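Dbv8 protein (Nonomuraea, PDB 4MFZ) probably transfers a long acyl chain such as decanoyl from acyl-CoA to an amine of a glycopeptide antibiotic precursor, as a GNAT-family N-acyltransferase. Local coordinates at residues H100-H105 against W184-V189; R104-Y109 against L136-A141; T37-R42 against G115-P120; L192-G197 against Y201-A206. All blocks are in the same frame, centred on the assembly; numbering follows the deposited sequence.

Contact 1 (H100-H105 against W184-V189). With NA (sodium ion), chain C.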
loop_
_atom_site.group_PDB
_atom_site.type_symbol
_atom_site.label_atom_id
_atom_site.label_comp_id
_atom_site.label_asym_id
_atom_site.label_seq_id
_atom_site.Cartn_x
_atom_site.Cartn_y
_atom_site.Cartn_z
ATOM N N HIS A 100 3.074 2.696 -18.283
ATOM C CA HIS A 100 3.802 1.795 -19.148
ATOM C C HIS A 100 4.746 0.949 -18.344
ATOM O O HIS A 100 4.826 -0.242 -18.587
ATOM C CB HIS A 100 4.547 2.561 -20.259
ATOM C CG HIS A 100 5.096 1.666 -21.347
ATOM N ND1 HIS A 100 5.753 2.152 -22.431
ATOM C CD2 HIS A 100 5.036 0.274 -21.511
ATOM C CE1 HIS A 100 6.112 1.118 -23.231
ATOM N NE2 HIS A 100 5.664 -0.027 -22.663
ATOM N N GLU A 101 5.452 1.568 -17.384
ATOM C CA GLU A 101 6.408 0.899 -16.500
ATOM C C GLU A 101 5.709 -0.247 -15.744
ATOM O O GLU A 101 6.295 -1.315 -15.593
ATOM C CB GLU A 101 7.050 1.905 -15.515
ATOM C CG GLU A 101 8.029 1.331 -14.481
ATOM C CD GLU A 101 8.666 2.392 -13.534
ATOM O OE1 GLU A 101 7.989 3.350 -13.030
ATOM O OE2 GLU A 101 9.879 2.255 -13.257
ATOM N N LEU A 102 4.453 -0.040 -15.333
ATOM C CA LEU A 102 3.688 -1.048 -14.581
ATOM C C LEU A 102 3.174 -2.204 -15.427
ATOM O O LEU A 102 3.151 -3.326 -14.936
ATOM C CB LEU A 102 2.488 -0.414 -13.814
ATOM C CG LEU A 102 2.847 0.761 -12.910
ATOM C CD1 LEU A 102 1.624 1.191 -12.107
ATOM C CD2 LEU A 102 3.994 0.411 -11.981
ATOM N N VAL A 103 2.765 -1.964 -16.673
ATOM C CA VAL A 103 2.326 -3.086 -17.506
ATOM C C VAL A 103 3.488 -3.914 -18.053
ATOM O O VAL A 103 3.333 -5.093 -18.310
ATOM C CB VAL A 103 1.345 -2.685 -18.644
ATOM C CG1 VAL A 103 0.238 -1.793 -18.099
ATOM C CG2 VAL A 103 2.060 -2.029 -19.807
ATOM N N ARG A 104 4.641 -3.277 -18.228
ATOM C CA ARG A 104 5.867 -3.908 -18.730
ATOM C C ARG A 104 6.422 -5.063 -17.858
ATOM O O ARG A 104 6.981 -6.015 -18.398
ATOM C CB ARG A 104 6.931 -2.814 -18.898
ATOM C CG ARG A 104 8.282 -3.268 -19.412
ATOM C CD ARG A 104 8.268 -3.264 -20.930
ATOM N NE ARG A 104 9.623 -3.338 -21.452
ATOM C CZ ARG A 104 10.323 -4.460 -21.515
ATOM N NH1 ARG A 104 9.786 -5.606 -21.094
ATOM N NH2 ARG A 104 11.562 -4.434 -21.998
ATOM N N HIS A 105 6.316 -4.974 -16.526
ATOM C CA HIS A 105 6.631 -6.118 -15.651
ATOM C C HIS A 105 5.467 -6.549 -14.799
ATOM O O HIS A 105 5.628 -6.952 -13.654
ATOM C CB HIS A 105 7.873 -5.852 -14.799
ATOM C CG HIS A 105 9.086 -5.464 -15.615
ATOM N ND1 HIS A 105 9.627 -6.282 -16.544
ATOM C CD2 HIS A 105 9.812 -4.287 -15.659
ATOM C CE1 HIS A 105 10.660 -5.668 -17.134
ATOM N NE2 HIS A 105 10.775 -4.442 -16.595
ATOM N N TRP A 184 3.117 0.742 -2.223
ATOM C CA TRP A 184 2.214 -0.386 -1.974
ATOM C C TRP A 184 1.137 -0.489 -3.049
ATOM O O TRP A 184 0.929 -1.571 -3.620
ATOM C CB TRP A 184 1.632 -0.298 -0.564
ATOM C CG TRP A 184 0.848 -1.495 -0.089
ATOM C CD1 TRP A 184 -0.511 -1.539 0.267
ATOM C CD2 TRP A 184 1.346 -2.857 0.143
ATOM N NE1 TRP A 184 -0.864 -2.785 0.696
ATOM C CE2 TRP A 184 0.207 -3.626 0.649
ATOM C CE3 TRP A 184 2.586 -3.483 0.020
ATOM C CZ2 TRP A 184 0.321 -4.963 0.985
ATOM C CZ3 TRP A 184 2.684 -4.834 0.347
ATOM C CH2 TRP A 184 1.571 -5.553 0.819
ATOM N N LEU A 185 0.467 0.623 -3.372
ATOM C CA LEU A 185 -0.457 0.651 -4.514
ATOM C C LEU A 185 0.213 0.142 -5.793
ATOM O O LEU A 185 -0.404 -0.639 -6.522
ATOM C CB LEU A 185 -1.032 2.045 -4.782
ATOM C CG LEU A 185 -1.836 2.744 -3.690
ATOM C CD1 LEU A 185 -2.204 4.167 -4.142
ATOM C CD2 LEU A 185 -3.071 1.907 -3.358
ATOM N N THR A 186 1.450 0.591 -6.052
ATOM C CA THR A 186 2.239 0.127 -7.220
ATOM C C THR A 186 2.418 -1.386 -7.253
ATOM O O THR A 186 2.096 -2.036 -8.252
ATOM C CB THR A 186 3.604 0.857 -7.327
ATOM O OG1 THR A 186 3.354 2.239 -7.485
ATOM C CG2 THR A 186 4.382 0.416 -8.527
ATOM N N LEU A 187 2.901 -1.952 -6.159
ATOM C CA LEU A 187 3.023 -3.397 -6.042
ATOM C C LEU A 187 1.685 -4.159 -6.259
ATOM O O LEU A 187 1.643 -5.197 -6.931
ATOM C CB LEU A 187 3.604 -3.705 -4.674
ATOM C CG LEU A 187 4.324 -5.031 -4.516
ATOM C CD1 LEU A 187 5.582 -5.031 -5.401
ATOM C CD2 LEU A 187 4.673 -5.212 -3.037
ATOM N N LEU A 188 0.605 -3.623 -5.709
ATOM C CA LEU A 188 -0.719 -4.239 -5.803
ATOM C C LEU A 188 -1.247 -4.190 -7.237
ATOM O O LEU A 188 -1.735 -5.188 -7.768
ATOM C CB LEU A 188 -1.685 -3.525 -4.866
ATOM C CG LEU A 188 -3.109 -4.123 -4.807
ATOM C CD1 LEU A 188 -3.699 -3.923 -3.400
ATOM C CD2 LEU A 188 -3.975 -3.480 -5.866
ATOM N N VAL A 189 -1.117 -3.034 -7.878
ATOM C CA VAL A 189 -1.621 -2.886 -9.237
ATOM C C VAL A 189 -0.733 -3.559 -10.308
ATOM O O VAL A 189 -1.168 -3.721 -11.453
ATOM C CB VAL A 189 -1.970 -1.401 -9.594
ATOM C CG1 VAL A 189 -0.814 -0.706 -10.280
ATOM C CG2 VAL A 189 -3.179 -1.364 -10.519
HETATM NA NA NA C . 12.358 -2.938 -16.970
HETATM O O HOH W 1 14.318 -2.546 -18.594
HETATM O O HOH W 2 11.972 -2.019 -14.951
HETATM O O HOH W 3 11.322 -1.141 -17.719
HETATM O O HOH W 4 14.038 -3.433 -15.534
#
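T186 is the first residue of 184-189 to meet the other helix: its methyl CG2 presses against the methyl CD2 of L102 at 3.5 Å, close enough for the two methyls to be pushed firmly together. The first torsion of T186 (chi1 -61°) divides the work of its two branches, placing CG2 anti to the backbone N, where it meets the leucine, and OG1 beside that N. The hydroxyl is hydrogen-bonded to the carbonyl of P182 in the preceding turn of its own helix, so a polar group is accommodated in a buried place while only carbon is offered across the interface. The CA atoms of L102 and T186 stand 7.6 Å apart, a separation bridged by the leucine's reach and the short threonine branch. One turn further on, V189 supplies the second apolar partner, its CG1 lying 3.6 Å from CD1 of L102. The leucine thus straddles one helical turn, one methyl of its fork for each partner, and crosses both side chains at about a right angle. V134 and F135 of helix 130-148 add to the apolar surroundings, touching L102 and V189 respectively. This is plain helix-to-helix packing, helix 89-104 against helix 182-192, within the largely helical N-terminal part of the acyltransferase.

Contact 2 (R104-Y109 against L136-A141). With NA (sodium ion), chain C.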
loop_
_atom_site.group_PDB
_atom_site.type_symbol
_atom_site.label_atom_id
_atom_site.label_comp_id
_atom_site.label_asym_id
_atom_site.label_seq_id
_atom_site.Cartn_x
_atom_site.Cartn_y
_atom_site.Cartn_z
ATOM N N ARG A 104 4.641 -3.277 -18.228
ATOM C CA ARG A 104 5.867 -3.908 -18.730
ATOM C C ARG A 104 6.422 -5.063 -17.858
ATOM O O ARG A 104 6.981 -6.015 -18.398
ATOM C CB ARG A 104 6.931 -2.814 -18.898
ATOM C CG ARG A 104 8.282 -3.268 -19.412
ATOM C CD ARG A 104 8.268 -3.264 -20.930
ATOM N NE ARG A 104 9.623 -3.338 -21.452
ATOM C CZ ARG A 104 10.323 -4.460 -21.515
ATOM N NH1 ARG A 104 9.786 -5.606 -21.094
ATOM N NH2 ARG A 104 11.562 -4.434 -21.998
ATOM N N HIS A 105 6.316 -4.974 -16.526
ATOM C CA HIS A 105 6.631 -6.118 -15.651
ATOM C C HIS A 105 5.467 -6.549 -14.799
ATOM O O HIS A 105 5.628 -6.952 -13.654
ATOM C CB HIS A 105 7.873 -5.852 -14.799
ATOM C CG HIS A 105 9.086 -5.464 -15.615
ATOM N ND1 HIS A 105 9.627 -6.282 -16.544
ATOM C CD2 HIS A 105 9.812 -4.287 -15.659
ATOM C CE1 HIS A 105 10.660 -5.668 -17.134
ATOM N NE2 HIS A 105 10.775 -4.442 -16.595
ATOM N N MET A 106 4.277 -6.455 -15.378
ATOM C CA MET A 106 3.046 -6.885 -14.748
ATOM C C MET A 106 3.178 -8.315 -14.234
ATOM O O MET A 106 3.468 -9.248 -14.983
ATOM C CB MET A 106 1.874 -6.743 -15.734
ATOM C CG MET A 106 0.535 -7.279 -15.225
ATOM S SD MET A 106 -0.144 -6.322 -13.853
ATOM C CE MET A 106 -0.669 -4.832 -14.717
ATOM N N GLY A 107 2.994 -8.473 -12.933
ATOM C CA GLY A 107 2.903 -9.806 -12.347
ATOM C C GLY A 107 4.222 -10.502 -12.141
ATOM O O GLY A 107 4.241 -11.657 -11.726
ATOM N N ASP A 108 5.325 -9.803 -12.382
ATOM C CA ASP A 108 6.628 -10.441 -12.325
ATOM C C ASP A 108 7.341 -10.088 -11.039
ATOM O O ASP A 108 7.919 -8.987 -10.920
ATOM C CB ASP A 108 7.476 -10.049 -13.539
ATOM C CG ASP A 108 8.858 -10.711 -13.526
ATOM O OD1 ASP A 108 9.204 -11.420 -12.557
ATOM O OD2 ASP A 108 9.619 -10.513 -14.491
ATOM N N TYR A 109 7.327 -11.023 -10.082
ATOM C CA TYR A 109 7.894 -10.765 -8.743
ATOM C C TYR A 109 9.437 -10.814 -8.676
ATOM O O TYR A 109 10.018 -10.455 -7.645
ATOM C CB TYR A 109 7.284 -11.710 -7.705
ATOM C CG TYR A 109 7.484 -13.163 -8.049
ATOM C CD1 TYR A 109 8.668 -13.805 -7.718
ATOM C CD2 TYR A 109 6.495 -13.892 -8.726
ATOM C CE1 TYR A 109 8.892 -15.125 -8.052
ATOM C CE2 TYR A 109 6.706 -15.226 -9.062
ATOM C CZ TYR A 109 7.918 -15.828 -8.723
ATOM O OH TYR A 109 8.165 -17.152 -9.009
ATOM N N LEU A 136 -5.962 3.856 -11.790
ATOM C CA LEU A 136 -7.130 3.722 -12.670
ATOM C C LEU A 136 -6.727 3.371 -14.117
ATOM O O LEU A 136 -7.337 2.476 -14.735
ATOM C CB LEU A 136 -7.987 4.989 -12.663
ATOM C CG LEU A 136 -8.596 5.526 -11.363
ATOM C CD1 LEU A 136 -9.291 6.867 -11.628
ATOM C CD2 LEU A 136 -9.563 4.486 -10.775
ATOM N N ALA A 137 -5.689 4.046 -14.631
ATOM C CA ALA A 137 -5.146 3.758 -15.980
ATOM C C ALA A 137 -4.727 2.282 -16.127
ATOM O O ALA A 137 -4.829 1.711 -17.192
ATOM C CB ALA A 137 -3.956 4.674 -16.268
ATOM N N THR A 138 -4.251 1.679 -15.052
ATOM C CA THR A 138 -3.607 0.356 -15.112
ATOM C C THR A 138 -4.600 -0.778 -14.787
ATOM O O THR A 138 -4.263 -1.959 -14.922
ATOM C CB THR A 138 -2.363 0.337 -14.200
ATOM O OG1 THR A 138 -1.537 1.449 -14.549
ATOM C CG2 THR A 138 -1.498 -0.939 -14.377
ATOM N N LEU A 139 -5.813 -0.418 -14.374
ATOM C CA LEU A 139 -6.844 -1.408 -13.973
ATOM C C LEU A 139 -7.172 -2.443 -15.063
ATOM O O LEU A 139 -7.242 -3.618 -14.754
ATOM C CB LEU A 139 -8.136 -0.713 -13.516
ATOM C CG LEU A 139 -8.646 -0.989 -12.102
ATOM C CD1 LEU A 139 -7.483 -0.962 -11.139
ATOM C CD2 LEU A 139 -9.695 0.031 -11.673
ATOM N N PRO A 140 -7.378 -2.010 -16.335
ATOM C CA PRO A 140 -7.625 -3.028 -17.348
ATOM C C PRO A 140 -6.493 -4.051 -17.538
ATOM O O PRO A 140 -6.783 -5.249 -17.664
ATOM C CB PRO A 140 -7.898 -2.209 -18.627
ATOM C CG PRO A 140 -8.430 -0.914 -18.114
ATOM C CD PRO A 140 -7.617 -0.650 -16.872
ATOM N N ALA A 141 -5.232 -3.605 -17.567
ATOM C CA ALA A 141 -4.092 -4.530 -17.585
ATOM C C ALA A 141 -4.086 -5.424 -16.346
ATOM O O ALA A 141 -3.855 -6.617 -16.423
ATOM C CB ALA A 141 -2.782 -3.742 -17.633
HETATM NA NA NA C . 12.358 -2.938 -16.970
HETATM O O HOH W 1 14.318 -2.546 -18.594
HETATM O O HOH W 2 11.972 -2.019 -14.951
HETATM O O HOH W 3 11.322 -1.141 -17.719
HETATM O O HOH W 4 14.038 -3.433 -15.534
#
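M106 reaches across to A141 and T138 with a single atom, its terminal methyl CE, and the contact between the segments is wholly apolar. CE of M106 lies 3.8 Å from CB of A141 and 4.0 Å from CG2 of T138. The methionine leaves the backbone with CG anti to N (chi1 175°) and then bends at both later torsions, a hooked course, open to a flexible thioether, that turns its end onto the helix. Alanine and a threonine methyl offer that end small carbon groups to rest on; the hydroxyl of T138 is bonded to V134 O and H99 ND1.

Hydrogen bonding shapes the loop itself. H105 to D108 form a type II beta turn, closed by D108 N to H105 O at 3.1 Å; M106 takes the second position, and G107 the third, where its positive phi of 79° is easily adopted without a side chain.

H105, at the start of the turn, holds a sodium ion through NE2 at 2.2 Å, and four waters complete the modelled shell.

The loop follows helix 89-104, whose L102 and V103 also touch T138 and A141 respectively, and R190 of helix 182-192 bonds to G107, leaving the turn lodged between that helix and helix 130-148.

Contact 3 (T37-R42 against G115-P120)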
loop_
_atom_site.group_PDB
_atom_site.type_symbol
_atom_site.label_atom_id
_atom_site.label_comp_id
_atom_site.label_asym_id
_atom_site.label_seq_id
_atom_site.Cartn_x
_atom_site.Cartn_y
_atom_site.Cartn_z
ATOM N N THR A 37 15.522 12.276 -11.128
ATOM C CA THR A 37 16.191 12.170 -12.452
ATOM C C THR A 37 16.215 10.752 -13.041
ATOM O O THR A 37 15.868 10.563 -14.214
ATOM C CB THR A 37 17.624 12.778 -12.430
ATOM O OG1 THR A 37 17.529 14.165 -12.117
ATOM C CG2 THR A 37 18.341 12.647 -13.791
ATOM N N ALA A 38 16.643 9.768 -12.248
ATOM C CA ALA A 38 16.804 8.404 -12.742
ATOM C C ALA A 38 15.447 7.802 -13.076
ATOM O O ALA A 38 15.298 7.122 -14.062
ATOM C CB ALA A 38 17.553 7.554 -11.731
ATOM N N TRP A 39 14.426 8.083 -12.272
ATOM C CA TRP A 39 13.104 7.561 -12.611
ATOM C C TRP A 39 12.595 8.198 -13.883
ATOM O O TRP A 39 12.113 7.506 -14.754
ATOM C CB TRP A 39 12.136 7.762 -11.463
ATOM C CG TRP A 39 10.735 7.267 -11.737
ATOM C CD1 TRP A 39 10.330 5.963 -12.070
ATOM C CD2 TRP A 39 9.491 8.055 -11.673
ATOM N NE1 TRP A 39 8.966 5.901 -12.210
ATOM C CE2 TRP A 39 8.400 7.125 -11.985
ATOM C CE3 TRP A 39 9.186 9.396 -11.403
ATOM C CZ2 TRP A 39 7.075 7.534 -12.019
ATOM C CZ3 TRP A 39 7.836 9.798 -11.445
ATOM C CH2 TRP A 39 6.813 8.884 -11.730
ATOM N N LEU A 40 12.727 9.518 -14.015
ATOM C CA LEU A 40 12.329 10.191 -15.269
ATOM C C LEU A 40 13.088 9.654 -16.505
ATOM O O LEU A 40 12.505 9.509 -17.574
ATOM C CB LEU A 40 12.469 11.709 -15.161
ATOM C CG LEU A 40 11.670 12.400 -14.031
ATOM C CD1 LEU A 40 12.014 13.882 -13.884
ATOM C CD2 LEU A 40 10.176 12.248 -14.212
ATOM N N SER A 41 14.370 9.345 -16.336
ATOM C CA SER A 41 15.165 8.763 -17.417
ATOM C C SER A 41 14.584 7.413 -17.879
ATOM O O SER A 41 14.453 7.163 -19.077
ATOM C CB SER A 41 16.630 8.621 -16.960
ATOM O OG SER A 41 17.418 8.020 -17.970
ATOM N N ARG A 42 14.210 6.571 -16.918
ATOM C CA ARG A 42 13.531 5.307 -17.188
ATOM C C ARG A 42 12.213 5.507 -17.978
ATOM O O ARG A 42 11.965 4.862 -19.026
ATOM C CB ARG A 42 13.263 4.623 -15.837
ATOM C CG ARG A 42 13.495 3.124 -15.764
ATOM C CD ARG A 42 14.275 2.676 -14.502
ATOM N NE ARG A 42 13.661 3.034 -13.215
ATOM C CZ ARG A 42 14.239 3.777 -12.258
ATOM N NH1 ARG A 42 15.473 4.261 -12.414
ATOM N NH2 ARG A 42 13.591 4.032 -11.122
ATOM N N GLY A 115 7.592 2.519 -8.185
ATOM C CA GLY A 115 6.751 3.481 -8.906
ATOM C C GLY A 115 7.399 4.839 -8.717
ATOM O O GLY A 115 8.555 4.943 -8.279
ATOM N N GLY A 116 6.684 5.905 -9.009
ATOM C CA GLY A 116 7.280 7.201 -8.706
ATOM C C GLY A 116 7.228 7.546 -7.231
ATOM O O GLY A 116 6.637 6.797 -6.432
ATOM N N PRO A 117 7.821 8.701 -6.860
ATOM C CA PRO A 117 7.627 9.252 -5.535
ATOM C C PRO A 117 6.261 9.953 -5.455
ATOM O O PRO A 117 5.555 10.065 -6.466
ATOM C CB PRO A 117 8.768 10.277 -5.420
ATOM C CG PRO A 117 8.944 10.763 -6.813
ATOM C CD PRO A 117 8.644 9.583 -7.711
ATOM N N THR A 118 5.881 10.400 -4.266
ATOM C CA THR A 118 4.802 11.375 -4.160
ATOM C C THR A 118 5.288 12.646 -4.819
ATOM O O THR A 118 6.382 13.094 -4.510
ATOM C CB THR A 118 4.534 11.686 -2.694
ATOM O OG1 THR A 118 4.242 10.462 -2.040
ATOM C CG2 THR A 118 3.381 12.687 -2.541
ATOM N N LEU A 119 4.480 13.199 -5.723
ATOM C CA LEU A 119 4.784 14.430 -6.480
ATOM C C LEU A 119 4.584 15.711 -5.650
ATOM O O LEU A 119 3.841 15.690 -4.663
ATOM C CB LEU A 119 3.909 14.502 -7.734
ATOM C CG LEU A 119 3.890 13.321 -8.711
ATOM C CD1 LEU A 119 3.082 13.676 -9.969
ATOM C CD2 LEU A 119 5.311 12.897 -9.060
ATOM N N PRO A 120 5.268 16.817 -6.034
ATOM C CA PRO A 120 5.044 18.091 -5.357
ATOM C C PRO A 120 3.617 18.539 -5.554
ATOM O O PRO A 120 3.117 18.521 -6.684
ATOM C CB PRO A 120 6.037 19.046 -6.052
ATOM C CG PRO A 120 7.153 18.134 -6.479
ATOM C CD PRO A 120 6.451 16.863 -6.909
#
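W39 lays one face of its indole over the backbone of G115 and G116, and this flat group makes nearly the whole contact. CA of G116 sits above the six-membered ring, 3.4 Å from its centroid and 14° off the ring normal, a CH-pi contact from directly over the face. The closest pair is CZ2 of W39 with CA of G116 at 3.3 Å; such closeness suits glycine, since a beta carbon at this place would run into CH2 of the indole. The carbonyl carbon of G115 lies over the same ring system toward its rim, 4.0 Å from NE1 of W39. P117 comes in obliquely, its CD 3.7 Å from CE3 of W39, adding an apolar ring atom where the chain leaves the indole. With CG anti to the backbone N (chi1 179°), the indole is carried out from its helix toward the loop, and its NE1 is hydrogen-bonded to OE1 of E101, which helps to fix the ring's rotation. One turn later R42 folds back, so that CA of W39 lies over one face of its guanidinium, toward the rim, and makes a weak, long ion pair with E101. The indole is wedged between elements: L94 of helix 89-104 and F130 of helix 130-148 also touch it, so that helix 37-46 and the loop 115-120 are packed against the same two helices.

Contact 4 (L192-G197 against Y201-A206)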
loop_
_atom_site.group_PDB
_atom_site.type_symbol
_atom_site.label_atom_id
_atom_site.label_comp_id
_atom_site.label_asym_id
_atom_site.label_seq_id
_atom_site.Cartn_x
_atom_site.Cartn_y
_atom_site.Cartn_z
ATOM N N LEU A 192 0.822 -8.220 -7.699
ATOM C CA LEU A 192 1.709 -8.866 -6.712
ATOM C C LEU A 192 1.197 -8.830 -5.259
ATOM O O LEU A 192 1.921 -9.236 -4.327
ATOM C CB LEU A 192 3.094 -8.177 -6.738
ATOM C CG LEU A 192 4.233 -8.854 -7.521
ATOM C CD1 LEU A 192 3.718 -9.691 -8.667
ATOM C CD2 LEU A 192 5.331 -7.902 -8.022
ATOM N N VAL A 193 -0.002 -8.294 -5.054
ATOM C CA VAL A 193 -0.605 -8.280 -3.699
ATOM C C VAL A 193 -2.028 -8.796 -3.835
ATOM O O VAL A 193 -2.764 -8.361 -4.731
ATOM C CB VAL A 193 -0.617 -6.856 -3.050
ATOM C CG1 VAL A 193 -1.218 -6.878 -1.638
ATOM C CG2 VAL A 193 0.801 -6.244 -2.996
ATOM N N TYR A 194 -2.408 -9.715 -2.955
ATOM C CA TYR A 194 -3.800 -10.247 -2.902
ATOM C C TYR A 194 -4.355 -10.115 -1.509
ATOM O O TYR A 194 -3.678 -10.420 -0.548
ATOM C CB TYR A 194 -3.842 -11.708 -3.422
ATOM C CG TYR A 194 -3.389 -11.675 -4.843
ATOM C CD1 TYR A 194 -2.012 -11.626 -5.167
ATOM C CD2 TYR A 194 -4.320 -11.515 -5.865
ATOM C CE1 TYR A 194 -1.600 -11.475 -6.499
ATOM C CE2 TYR A 194 -3.915 -11.386 -7.178
ATOM C CZ TYR A 194 -2.576 -11.368 -7.490
ATOM O OH TYR A 194 -2.243 -11.196 -8.815
ATOM N N ARG A 195 -5.578 -9.614 -1.396
ATOM C CA ARG A 195 -6.241 -9.599 -0.114
ATOM C C ARG A 195 -7.144 -10.828 -0.010
ATOM O O ARG A 195 -7.999 -11.034 -0.836
ATOM C CB ARG A 195 -7.072 -8.330 0.066
ATOM C CG ARG A 195 -7.937 -8.375 1.330
ATOM C CD ARG A 195 -8.404 -7.001 1.795
ATOM N NE ARG A 195 -9.032 -7.123 3.119
ATOM C CZ ARG A 195 -9.305 -6.096 3.923
ATOM N NH1 ARG A 195 -9.004 -4.836 3.563
ATOM N NH2 ARG A 195 -9.867 -6.318 5.110
ATOM N N LEU A 196 -6.944 -11.639 1.017
ATOM C CA LEU A 196 -7.778 -12.812 1.195
ATOM C C LEU A 196 -8.471 -12.671 2.543
ATOM O O LEU A 196 -7.858 -12.872 3.582
ATOM C CB LEU A 196 -6.966 -14.131 1.100
ATOM C CG LEU A 196 -5.958 -14.435 -0.023
ATOM C CD1 LEU A 196 -5.178 -15.737 0.232
ATOM C CD2 LEU A 196 -6.633 -14.462 -1.391
ATOM N N GLY A 197 -9.743 -12.305 2.515
ATOM C CA GLY A 197 -10.484 -12.015 3.744
ATOM C C GLY A 197 -9.870 -10.807 4.417
ATOM O O GLY A 197 -9.733 -9.755 3.779
ATOM N N TYR A 201 -1.371 -10.404 1.201
ATOM C CA TYR A 201 -0.155 -11.180 1.028
ATOM C C TYR A 201 0.513 -10.668 -0.228
ATOM O O TYR A 201 -0.156 -10.528 -1.253
ATOM C CB TYR A 201 -0.492 -12.658 0.827
ATOM C CG TYR A 201 -1.286 -13.250 1.957
ATOM C CD1 TYR A 201 -2.690 -13.213 1.944
ATOM C CD2 TYR A 201 -0.636 -13.833 3.054
ATOM C CE1 TYR A 201 -3.422 -13.735 3.010
ATOM C CE2 TYR A 201 -1.364 -14.371 4.113
ATOM C CZ TYR A 201 -2.749 -14.323 4.085
ATOM O OH TYR A 201 -3.448 -14.854 5.149
ATOM N N ASN A 202 1.814 -10.395 -0.161
ATOM C CA ASN A 202 2.537 -10.088 -1.385
ATOM C C ASN A 202 3.578 -11.150 -1.739
ATOM O O ASN A 202 4.226 -11.711 -0.877
ATOM C CB ASN A 202 3.134 -8.688 -1.378
ATOM C CG ASN A 202 4.256 -8.540 -0.401
ATOM O OD1 ASN A 202 4.039 -8.567 0.818
ATOM N ND2 ASN A 202 5.471 -8.331 -0.920
ATOM N N LEU A 203 3.684 -11.423 -3.023
ATOM C CA LEU A 203 4.576 -12.431 -3.523
ATOM C C LEU A 203 5.959 -11.808 -3.539
ATOM O O LEU A 203 6.242 -10.994 -4.403
ATOM C CB LEU A 203 4.144 -12.803 -4.940
ATOM C CG LEU A 203 2.760 -13.449 -5.075
ATOM C CD1 LEU A 203 2.056 -12.975 -6.332
ATOM C CD2 LEU A 203 2.843 -14.977 -5.067
ATOM N N ALA A 204 6.803 -12.188 -2.588
ATOM C CA ALA A 204 8.135 -11.593 -2.438
ATOM C C ALA A 204 9.254 -12.627 -2.638
ATOM O O ALA A 204 8.984 -13.810 -2.819
ATOM C CB ALA A 204 8.252 -10.937 -1.064
ATOM N N VAL A 205 10.507 -12.177 -2.641
ATOM C CA VAL A 205 11.641 -13.092 -2.491
ATOM C C VAL A 205 12.538 -12.582 -1.358
ATOM O O VAL A 205 12.707 -11.376 -1.222
ATOM C CB VAL A 205 12.423 -13.374 -3.819
ATOM C CG1 VAL A 205 11.511 -13.301 -5.042
ATOM C CG2 VAL A 205 13.608 -12.446 -4.008
ATOM N N ALA A 206 13.060 -13.496 -0.526
ATOM C CA ALA A 206 13.897 -13.130 0.638
ATOM C C ALA A 206 15.323 -12.780 0.188
ATOM O O ALA A 206 15.620 -12.862 -1.002
ATOM C CB ALA A 206 13.920 -14.260 1.663
#
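L196 and Y201 pack across the strand pair at about a right angle, CD1 of the leucine coming obliquely to CE1 of the tyrosine ring at 3.8 Å. Y201 has its ring anti to the carbonyl carbon (chi1 -58°), which brings it back toward the partner strand; its hydroxyl is hydrogen-bonded to OG of S232. On the same face Y194 takes a like first torsion and sets CE1 4.0 Å from CD1 of L203, while its hydroxyl bonds to the carbonyl of G191. F240 of helix 226-243 touches Y194, Y201 and L203, so tyrosines suit this face: broad rings for the helix, with polar ends that find partners in buried surroundings. The other face carries V193 and N202, where CG2 of the valine meets CB of the asparagine at 3.7 Å and W184 touches both. R195 is extended, and its NE gives a nearly straight bond of 2.8 Å to G197 O, which lies in the guanidinium plane; G197 has the positive phi that a residue without a side chain accepts readily. The backbone is stitched by Y194 N to Y201 O and Y201 N to Y194 O, each 2.9 Å, and by L203 N to L192 O at 3.1 Å. Together these make an antiparallel beta hairpin whose strand 193-196 is an edge strand, within this chain, of the mixed sheet in the GNAT-like C-terminal domain.

Contacts 1 and 2 share R104 and H105, have centres about 5 Å apart and touch directly, the carbonyl O of V189 lying against CE of M106. Contact 1 joins helices 89-104 and 182-192, and contact 2 brings the loop that follows helix 89-104 onto helix 130-148. Contact 3, centred about 14 Å from contact 1, ties helix 37-46 to this group through E101, its segments alternating along the chain with theirs. Contact 4 comes last, its centre about 14 Å from that of contact 1 and 25 Å from that of contact 3: helix 182-192 runs straight into strand 193-196, entering the acyl-CoA-binding domain. G107 and Y109 pack on L192, and Y109 also on L203, so contact 2 meets the sheet too.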